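Long-range contacts in cytochrome P450 (Bacillus subtilis subsp. subtilis, PDB 4RM4), which probably works as a heme-dependent monooxygenase, inserting oxygen into organic substrates at an iron centre: residues A[93-98]-A[222-227]; A[209-214]-A[231-236]; A[373-378]-A[390-395]. One frame throughout, in Å; residues are numbered along the deposited sequence.

Interaction 1 of 3, residues A[93-98]-A[222-227]; sequences RSVVNK and EKLSGE. With HEM (protoporphyrin IX containing Fe), chain B.
V95 and K98 meet E222 where the C helix of the P450 fold, with the turn that follows it, packs against the loop leading into the long helix 226-257. E222 is worth following outward. Its CB lies 3.8 Å from V95 CG1, and chi1 of -68° sets its CG anti to the carbonyl carbon, alongside V95 CG2, the two side chains running in opposite directions. Farther out, E222 and K98 meet tip to tip. There the carboxylate lies against methylenes of the lysine, and the 3.0 Å from OE2 to K98 CD is short enough to leave its exact placement doubtful. The charges are near but not bridged, since K98 NZ stays 4.3 Å from E222 OE2. That amine instead turns back to V95 O in its own segment. Deeper in, L224 supplies the apolar half: its CG lies against V95 CG1, while its CD1 meets V96 CG1 at 3.9 Å, those two side chains crossing at about a right angle. R93, on the same helix, reaches away to the heme, its NH1 donating to propionate oxygen O1D at 2.9 Å, with the oxygen near the guanidinium plane.

Interaction 2 of 3, residues A[209-214]-A[231-236]; sequences DIISIL and PFCTLL. With HEM (protoporphyrin IX containing Fe), chain B.
The F232 ring packs against I210, whose CG2 lies at its edge near the ring plane, and L214, whose CD1 approaches obliquely. I210 and L214 are one turn apart on the short helix 210-215, the H helix of the P450 fold, which runs beside the long helix 226-257. The axes of 210-214 and 231-236 come no closer than 12.0 Å, at 150° to each other, so the two run roughly antiparallel and large side chains have to span the gap. F232 projects toward the short helix as one of the bumps. Its CG stands anti to the backbone N (chi1 175°), and the CE2 corner of the ring faces the hollow between the two aliphatic chains. L214 CD1 comes to 3.7 Å from F232 CE2, the leucine crossing the phenylalanine at about a right angle. One face of the ring is backed from within its own helix by L236 CG. I210 also meets L236 tip to tip, CD1 to CD1 at 3.9 Å. Beside this, C233 fills in against I211, its SG resting 3.8 Å from CG1 and only slightly farther from CD1. Behind the contact, L235 and L236 carry the packing on to the heme: L235 CD2 sits 3.7 Å from the methyl CMD, and L236 CD2 lies 3.8 Å from CAC. The polar work of helix 210-215 is done at its start, where D209 is the N-cap and its OD1 accepts from S212 N at 2.8 Å, while S212 OG gives its hydrogen to OD2. Every touching residue is buried and what meets is carbon and one sulfur, so the pairing carries no directional bond; shape and the exclusion of water would hold these two helices together.

Interaction 3 of 3, residues A[373-378]-A[390-395]; sequences MECVSI and KSFRVK
Strands 374-378 and 391-395 pair antiparallel as arms of a hairpin, at 144° to each other, and a classic beta bulge at V376 and S377 shifts their register by one residue. Both residues of the bulge face R393, and R393 O takes two donors: V376 N at 2.8 Å and the more distant S377 N at 3.3 Å. The return bond runs from R393 N to S377 O, and E374 and K395 form a hydrogen-bonded pair at the other end. On the face carrying E374, S377, R393 and K395, R393 folds back over the bulge. Its chain bends at chi3 (-49°), turning NE toward S377 OG, which it meets at 3.1 Å, with a weak second bond from NH1. V376 CG1 lies over one face of the guanidinium, 3.9 Å from NH1. E374 and K395 run side by side, pointing the same way, and OE1 to NZ makes a long salt bridge of 4.0 Å. A water joins S377 OG to S391 OG, which also bonds to T379. The other face is apolar. C375 SG approaches the F392 ring obliquely, 3.6 Å from CE1, a sulfur-aromatic contact. I378 CG2 comes to the neighbouring ring atom CD1 at 3.8 Å. Just before strand 374-378, M373 CG packs on V394 CG2 at 3.7 Å. Strand 389-395 is the central one of a three-stranded antiparallel sheet: F129 pairs with V394 through the backbone on its other side, and E128 forms a salt bridge with R393 NH2. F392 buries itself among M252 and L256 of helix 226-257 and L131 and V132 of helix 131-136, while Y253 touches C375 and I378.

In the fold
Interactions 1 and 2 form one continuous packed region beside the heme, their centres 9 Å apart. V96 CB lies 3.6 Å from F232 CZ, and L214 CD2 packs equally close to K98 NZ, so the end of the C helix and the turn after it pack against residues of both helix 210-215 and helix 226-257. Both contacts reach the cofactor from different directions: 93-98 through a propionate, 231-236 through substituents at the macrocycle rim. The side chain of C349, probably the axial ligand of the iron, is about 8 Å from that of L236 and about 11 Å from that of V96. Interaction 3 stands apart, its centre 34 Å from interaction 2, yet helix 226-257 spans the distance, packing against the hairpin through M252, Y253 and L256.

Interaction 1 of 3, residues A[93-98]-A[222-227]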
# COMPACT_ATOMS: atom_id res chain seq x y z
N ARG A 93 -11.15 2.41 -14.65
CA ARG A 93 -11.30 1.47 -13.53
C ARG A 93 -12.06 0.23 -13.97
O ARG A 93 -11.66 -0.88 -13.66
CB ARG A 93 -12.00 2.13 -12.32
CG ARG A 93 -12.22 1.22 -11.10
CD ARG A 93 -10.89 0.69 -10.51
NE ARG A 93 -11.12 -0.34 -9.50
CZ ARG A 93 -10.91 -0.18 -8.19
NH1 ARG A 93 -10.42 0.97 -7.73
NH2 ARG A 93 -11.16 -1.17 -7.34
N SER A 94 -13.15 0.40 -14.71
CA SER A 94 -13.94 -0.77 -15.08
C SER A 94 -13.17 -1.74 -15.97
O SER A 94 -13.36 -2.95 -15.90
CB SER A 94 -15.26 -0.36 -15.74
OG SER A 94 -15.04 -0.07 -17.10
N VAL A 95 -12.30 -1.21 -16.82
CA VAL A 95 -11.46 -2.05 -17.66
C VAL A 95 -10.40 -2.81 -16.85
O VAL A 95 -10.17 -4.00 -17.09
CB VAL A 95 -10.78 -1.23 -18.78
CG1 VAL A 95 -9.99 -2.14 -19.69
CG2 VAL A 95 -11.83 -0.46 -19.59
N VAL A 96 -9.77 -2.14 -15.88
CA VAL A 96 -8.66 -2.78 -15.16
C VAL A 96 -9.10 -3.72 -14.03
O VAL A 96 -8.29 -4.51 -13.54
CB VAL A 96 -7.59 -1.75 -14.66
CG1 VAL A 96 -7.06 -0.92 -15.83
CG2 VAL A 96 -8.17 -0.81 -13.60
N ASN A 97 -10.36 -3.65 -13.63
CA ASN A 97 -10.88 -4.61 -12.65
C ASN A 97 -10.63 -6.04 -13.09
O ASN A 97 -10.43 -6.93 -12.26
CB ASN A 97 -12.38 -4.42 -12.41
CG ASN A 97 -12.67 -3.21 -11.53
OD1 ASN A 97 -13.77 -2.64 -11.55
ND2 ASN A 97 -11.68 -2.80 -10.77
N LYS A 98 -10.67 -6.26 -14.40
CA LYS A 98 -10.49 -7.59 -14.98
C LYS A 98 -9.14 -8.22 -14.65
O LYS A 98 -8.97 -9.43 -14.79
CB LYS A 98 -10.64 -7.54 -16.50
CG LYS A 98 -11.82 -6.73 -16.99
CD LYS A 98 -12.04 -6.97 -18.48
CE LYS A 98 -10.72 -6.91 -19.22
NZ LYS A 98 -10.15 -5.54 -19.20
N GLU A 222 -13.83 -2.95 -23.62
CA GLU A 222 -12.71 -2.82 -22.69
C GLU A 222 -11.31 -2.75 -23.29
O GLU A 222 -10.53 -3.71 -23.18
CB GLU A 222 -12.73 -3.97 -21.68
CG GLU A 222 -13.90 -3.91 -20.71
CD GLU A 222 -14.26 -5.26 -20.13
OE1 GLU A 222 -14.32 -6.25 -20.91
OE2 GLU A 222 -14.47 -5.34 -18.90
N LYS A 223 -11.03 -1.67 -24.00
CA LYS A 223 -9.76 -1.57 -24.73
C LYS A 223 -8.96 -0.30 -24.58
O LYS A 223 -9.08 0.62 -25.34
CB LYS A 223 -9.95 -1.90 -26.18
CG LYS A 223 -9.99 -3.42 -26.42
CD LYS A 223 -10.85 -3.80 -27.63
CE LYS A 223 -10.50 -2.97 -28.88
NZ LYS A 223 -11.47 -3.09 -30.01
N LEU A 224 -8.08 -0.33 -23.61
CA LEU A 224 -7.22 0.80 -23.28
C LEU A 224 -6.17 1.05 -24.35
O LEU A 224 -5.75 0.13 -25.06
CB LEU A 224 -6.52 0.56 -21.94
CG LEU A 224 -7.38 0.52 -20.67
CD1 LEU A 224 -6.50 0.37 -19.43
CD2 LEU A 224 -8.23 1.78 -20.58
N SER A 225 -5.75 2.30 -24.48
CA SER A 225 -4.63 2.62 -25.35
C SER A 225 -3.35 2.55 -24.52
O SER A 225 -3.40 2.48 -23.29
CB SER A 225 -4.80 4.01 -25.96
OG SER A 225 -4.90 5.00 -24.95
N GLY A 226 -2.21 2.59 -25.20
CA GLY A 226 -0.93 2.53 -24.51
C GLY A 226 -0.73 3.74 -23.62
O GLY A 226 -0.09 3.64 -22.57
N GLU A 227 -1.29 4.87 -24.03
CA GLU A 227 -1.20 6.11 -23.26
C GLU A 227 -1.93 6.01 -21.92
O GLU A 227 -1.67 6.78 -21.01
CB GLU A 227 -1.72 7.30 -24.06
CG GLU A 227 -0.79 7.74 -25.20
CD GLU A 227 -1.18 9.08 -25.80
OE1 GLU A 227 -2.26 9.60 -25.46
OE2 GLU A 227 -0.40 9.63 -26.61
CHA HEM B . -5.63 2.73 -4.27
CHB HEM B . -3.78 1.32 -0.03
CHC HEM B . -1.44 -2.33 -2.25
CHD HEM B . -2.88 -0.63 -6.55
C1A HEM B . -5.37 2.65 -2.92
C2A HEM B . -5.98 3.45 -1.88
C3A HEM B . -5.47 3.06 -0.71
C4A HEM B . -4.53 1.99 -0.96
CMA HEM B . -5.82 3.64 0.69
CAA HEM B . -7.05 4.55 -2.07
CBA HEM B . -6.40 5.85 -2.52
CGA HEM B . -7.37 7.01 -2.44
O1A HEM B . -6.91 8.15 -2.71
O2A HEM B . -8.56 6.81 -2.10
C1B HEM B . -3.03 0.20 -0.28
C2B HEM B . -2.44 -0.65 0.74
C3B HEM B . -1.78 -1.64 0.12
C4B HEM B . -1.95 -1.48 -1.31
CMB HEM B . -2.57 -0.41 2.26
CAB HEM B . -1.01 -2.84 0.72
CBB HEM B . -1.23 -3.22 1.98
C1C HEM B . -1.65 -2.21 -3.60
C2C HEM B . -1.20 -3.12 -4.63
C3C HEM B . -1.60 -2.64 -5.81
C4C HEM B . -2.32 -1.42 -5.57
CMC HEM B . -0.40 -4.41 -4.33
CAC HEM B . -1.39 -3.19 -7.24
CBC HEM B . -0.52 -4.15 -7.56
C1D HEM B . -3.72 0.44 -6.35
C2D HEM B . -4.30 1.22 -7.40
C3D HEM B . -5.17 2.27 -6.70
C4D HEM B . -5.02 2.02 -5.28
CMD HEM B . -4.09 1.01 -8.92
CAD HEM B . -6.03 3.36 -7.39
CBD HEM B . -7.44 2.80 -7.58
CGD HEM B . -8.35 3.86 -8.14
O1D HEM B . -9.45 3.49 -8.65
O2D HEM B . -7.96 5.05 -8.10
NA HEM B . -4.48 1.78 -2.32
NB HEM B . -2.69 -0.34 -1.51
NC HEM B . -2.34 -1.17 -4.21
ND HEM B . -4.17 0.93 -5.13
FE HEM B . -3.55 0.22 -3.28
O HOH W 1 -1.71 1.81 -3.12

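Interaction 2 of 3, residues A[209-214]-A[231-236]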
# COMPACT_ATOMS: atom_id res chain seq x y z
N ASP A 209 -0.47 -12.89 -17.56
CA ASP A 209 -0.10 -11.73 -16.79
C ASP A 209 -1.10 -10.61 -17.01
O ASP A 209 -1.93 -10.67 -17.91
CB ASP A 209 1.29 -11.27 -17.21
CG ASP A 209 1.35 -10.96 -18.69
OD1 ASP A 209 1.16 -9.79 -19.07
OD2 ASP A 209 1.58 -11.90 -19.46
N ILE A 210 -1.00 -9.57 -16.18
CA ILE A 210 -1.91 -8.43 -16.24
C ILE A 210 -1.88 -7.73 -17.61
O ILE A 210 -2.91 -7.32 -18.12
CB ILE A 210 -1.53 -7.39 -15.16
CG1 ILE A 210 -1.95 -7.89 -13.76
CG2 ILE A 210 -2.14 -6.02 -15.46
CD1 ILE A 210 -1.46 -7.00 -12.62
N ILE A 211 -0.69 -7.59 -18.18
CA ILE A 211 -0.54 -6.89 -19.46
C ILE A 211 -1.24 -7.66 -20.59
O ILE A 211 -1.95 -7.06 -21.40
CB ILE A 211 0.93 -6.54 -19.78
CG1 ILE A 211 1.38 -5.36 -18.92
CG2 ILE A 211 1.09 -6.16 -21.26
CD1 ILE A 211 2.87 -5.06 -18.97
N SER A 212 -1.06 -8.97 -20.62
CA SER A 212 -1.78 -9.82 -21.56
C SER A 212 -3.28 -9.61 -21.43
O SER A 212 -4.00 -9.46 -22.42
CB SER A 212 -1.45 -11.30 -21.33
OG SER A 212 -0.09 -11.58 -21.61
N ILE A 213 -3.76 -9.63 -20.19
CA ILE A 213 -5.18 -9.48 -19.92
C ILE A 213 -5.74 -8.16 -20.47
O ILE A 213 -6.80 -8.13 -21.08
CB ILE A 213 -5.47 -9.63 -18.42
CG1 ILE A 213 -5.17 -11.06 -17.97
CG2 ILE A 213 -6.91 -9.29 -18.10
CD1 ILE A 213 -5.18 -11.25 -16.46
N LEU A 214 -5.00 -7.08 -20.27
CA LEU A 214 -5.48 -5.76 -20.67
C LEU A 214 -5.25 -5.45 -22.16
O LEU A 214 -5.78 -4.46 -22.67
CB LEU A 214 -4.88 -4.68 -19.77
CG LEU A 214 -5.31 -4.84 -18.30
CD1 LEU A 214 -4.57 -3.88 -17.40
CD2 LEU A 214 -6.80 -4.70 -18.13
N PRO A 231 0.86 4.36 -18.06
CA PRO A 231 0.76 5.01 -16.74
C PRO A 231 0.11 4.09 -15.69
O PRO A 231 0.46 4.17 -14.51
CB PRO A 231 -0.16 6.21 -17.01
CG PRO A 231 -0.00 6.51 -18.45
CD PRO A 231 0.25 5.19 -19.13
N PHE A 232 -0.84 3.26 -16.11
CA PHE A 232 -1.45 2.29 -15.19
C PHE A 232 -0.43 1.25 -14.65
O PHE A 232 -0.41 0.95 -13.45
CB PHE A 232 -2.65 1.58 -15.84
CG PHE A 232 -3.23 0.49 -14.99
CD1 PHE A 232 -3.99 0.81 -13.87
CD2 PHE A 232 -2.98 -0.84 -15.26
CE1 PHE A 232 -4.50 -0.19 -13.05
CE2 PHE A 232 -3.50 -1.86 -14.45
CZ PHE A 232 -4.26 -1.52 -13.35
N CYS A 233 0.42 0.71 -15.52
CA CYS A 233 1.44 -0.24 -15.06
C CYS A 233 2.41 0.39 -14.06
O CYS A 233 2.73 -0.21 -13.03
CB CYS A 233 2.19 -0.85 -16.25
SG CYS A 233 1.14 -1.90 -17.28
N THR A 234 2.86 1.60 -14.35
CA THR A 234 3.73 2.32 -13.44
C THR A 234 3.05 2.55 -12.07
O THR A 234 3.68 2.38 -11.03
CB THR A 234 4.19 3.65 -14.04
OG1 THR A 234 4.88 3.39 -15.28
CG2 THR A 234 5.13 4.34 -13.09
N LEU A 235 1.76 2.88 -12.09
CA LEU A 235 1.00 3.08 -10.85
C LEU A 235 1.01 1.83 -9.98
O LEU A 235 1.08 1.92 -8.76
CB LEU A 235 -0.45 3.49 -11.15
CG LEU A 235 -1.34 3.72 -9.92
CD1 LEU A 235 -0.69 4.73 -8.97
CD2 LEU A 235 -2.72 4.16 -10.37
N LEU A 236 0.93 0.66 -10.61
CA LEU A 236 0.95 -0.58 -9.85
C LEU A 236 2.20 -0.71 -8.98
O LEU A 236 2.13 -1.20 -7.87
CB LEU A 236 0.81 -1.79 -10.77
CG LEU A 236 -0.49 -1.87 -11.57
CD1 LEU A 236 -0.56 -3.22 -12.28
CD2 LEU A 236 -1.73 -1.64 -10.69
CHA HEM B . -5.63 2.73 -4.27
CHB HEM B . -3.78 1.32 -0.03
CHC HEM B . -1.44 -2.33 -2.25
CHD HEM B . -2.88 -0.63 -6.55
C1A HEM B . -5.37 2.65 -2.92
C2A HEM B . -5.98 3.45 -1.88
C3A HEM B . -5.47 3.06 -0.71
C4A HEM B . -4.53 1.99 -0.96
CMA HEM B . -5.82 3.64 0.69
CAA HEM B . -7.05 4.55 -2.07
CBA HEM B . -6.40 5.85 -2.52
CGA HEM B . -7.37 7.01 -2.44
O1A HEM B . -6.91 8.15 -2.71
O2A HEM B . -8.56 6.81 -2.10
C1B HEM B . -3.03 0.20 -0.28
C2B HEM B . -2.44 -0.65 0.74
C3B HEM B . -1.78 -1.64 0.12
C4B HEM B . -1.95 -1.48 -1.31
CMB HEM B . -2.57 -0.41 2.26
CAB HEM B . -1.01 -2.84 0.72
CBB HEM B . -1.23 -3.22 1.98
C1C HEM B . -1.65 -2.21 -3.60
C2C HEM B . -1.20 -3.12 -4.63
C3C HEM B . -1.60 -2.64 -5.81
C4C HEM B . -2.32 -1.42 -5.57
CMC HEM B . -0.40 -4.41 -4.33
CAC HEM B . -1.39 -3.19 -7.24
CBC HEM B . -0.52 -4.15 -7.56
C1D HEM B . -3.72 0.44 -6.35
C2D HEM B . -4.30 1.22 -7.40
C3D HEM B . -5.17 2.27 -6.70
C4D HEM B . -5.02 2.02 -5.28
CMD HEM B . -4.09 1.01 -8.92
CAD HEM B . -6.03 3.36 -7.39
CBD HEM B . -7.44 2.80 -7.58
CGD HEM B . -8.35 3.86 -8.14
O1D HEM B . -9.45 3.49 -8.65
O2D HEM B . -7.96 5.05 -8.10
NA HEM B . -4.48 1.78 -2.32
NB HEM B . -2.69 -0.34 -1.51
NC HEM B . -2.34 -1.17 -4.21
ND HEM B . -4.17 0.93 -5.13
FE HEM B . -3.55 0.22 -3.28
O HOH W 1 -1.71 1.81 -3.12

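Interaction 3 of 3, residues A[373-378]-A[390-395]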
# COMPACT_ATOMS: atom_id res chain seq x y z
N MET A 373 10.68 -16.27 17.16
CA MET A 373 11.24 -15.06 16.59
C MET A 373 11.08 -13.93 17.61
O MET A 373 10.08 -13.87 18.32
CB MET A 373 10.51 -14.74 15.29
CG MET A 373 11.15 -13.72 14.41
SD MET A 373 10.16 -13.44 12.92
CE MET A 373 10.51 -14.90 11.95
N GLU A 374 12.08 -13.06 17.71
CA GLU A 374 12.04 -11.96 18.66
C GLU A 374 12.59 -10.69 18.02
O GLU A 374 13.55 -10.73 17.25
CB GLU A 374 12.82 -12.30 19.93
CG GLU A 374 13.08 -11.10 20.83
CD GLU A 374 13.70 -11.48 22.17
OE1 GLU A 374 14.27 -10.59 22.83
OE2 GLU A 374 13.59 -12.66 22.56
N CYS A 375 11.97 -9.56 18.33
CA CYS A 375 12.41 -8.29 17.79
C CYS A 375 13.70 -7.80 18.46
O CYS A 375 13.76 -7.71 19.68
CB CYS A 375 11.32 -7.24 17.92
SG CYS A 375 11.68 -5.70 17.05
N VAL A 376 14.70 -7.50 17.65
CA VAL A 376 15.95 -6.96 18.16
C VAL A 376 15.99 -5.44 18.02
O VAL A 376 16.25 -4.73 18.99
CB VAL A 376 17.17 -7.57 17.45
CG1 VAL A 376 18.46 -6.99 18.03
CG2 VAL A 376 17.15 -9.09 17.60
N SER A 377 15.71 -4.94 16.82
CA SER A 377 15.68 -3.49 16.61
C SER A 377 14.89 -3.11 15.37
O SER A 377 14.81 -3.88 14.41
CB SER A 377 17.10 -2.93 16.53
OG SER A 377 17.77 -3.43 15.39
N ILE A 378 14.31 -1.91 15.40
CA ILE A 378 13.69 -1.35 14.21
C ILE A 378 14.26 0.03 13.89
O ILE A 378 14.77 0.74 14.76
CB ILE A 378 12.16 -1.24 14.34
CG1 ILE A 378 11.78 -0.44 15.58
CG2 ILE A 378 11.53 -2.62 14.35
CD1 ILE A 378 10.29 -0.11 15.64
N LYS A 390 12.27 0.76 7.71
CA LYS A 390 13.44 0.68 6.84
C LYS A 390 14.21 -0.62 7.13
O LYS A 390 14.80 -1.24 6.24
CB LYS A 390 14.35 1.88 7.10
CG LYS A 390 15.58 1.93 6.21
CD LYS A 390 16.65 2.88 6.76
CE LYS A 390 17.91 2.86 5.90
NZ LYS A 390 18.33 1.47 5.58
N SER A 391 14.18 -1.03 8.39
CA SER A 391 14.84 -2.26 8.81
C SER A 391 14.11 -2.83 10.01
O SER A 391 13.57 -2.08 10.82
CB SER A 391 16.31 -2.02 9.15
OG SER A 391 16.43 -1.21 10.30
N PHE A 392 14.11 -4.15 10.10
CA PHE A 392 13.38 -4.89 11.13
C PHE A 392 14.22 -6.14 11.45
O PHE A 392 14.08 -7.20 10.82
CB PHE A 392 11.98 -5.23 10.60
CG PHE A 392 11.07 -5.91 11.60
CD1 PHE A 392 11.49 -6.17 12.89
CD2 PHE A 392 9.80 -6.29 11.22
CE1 PHE A 392 10.66 -6.80 13.80
CE2 PHE A 392 8.94 -6.93 12.12
CZ PHE A 392 9.38 -7.18 13.41
N ARG A 393 15.10 -6.00 12.43
CA ARG A 393 16.03 -7.07 12.74
C ARG A 393 15.46 -7.98 13.81
O ARG A 393 15.06 -7.52 14.87
CB ARG A 393 17.39 -6.51 13.16
CG ARG A 393 18.14 -5.84 12.00
CD ARG A 393 19.61 -5.64 12.31
NE ARG A 393 19.80 -5.01 13.61
CZ ARG A 393 20.65 -5.45 14.53
NH1 ARG A 393 20.75 -4.81 15.69
NH2 ARG A 393 21.41 -6.51 14.30
N VAL A 394 15.40 -9.27 13.49
CA VAL A 394 14.85 -10.26 14.40
C VAL A 394 15.86 -11.37 14.67
O VAL A 394 16.80 -11.58 13.89
CB VAL A 394 13.52 -10.89 13.86
CG1 VAL A 394 12.51 -9.81 13.54
CG2 VAL A 394 13.78 -11.79 12.65
N LYS A 395 15.68 -12.06 15.79
CA LYS A 395 16.55 -13.18 16.13
C LYS A 395 15.73 -14.42 16.46
O LYS A 395 14.56 -14.32 16.83
CB LYS A 395 17.45 -12.81 17.32
CG LYS A 395 16.71 -12.73 18.64
CD LYS A 395 17.54 -13.28 19.79
CE LYS A 395 18.48 -12.24 20.35
NZ LYS A 395 17.75 -11.11 20.99
O HOH W 2 17.08 -1.76 13.07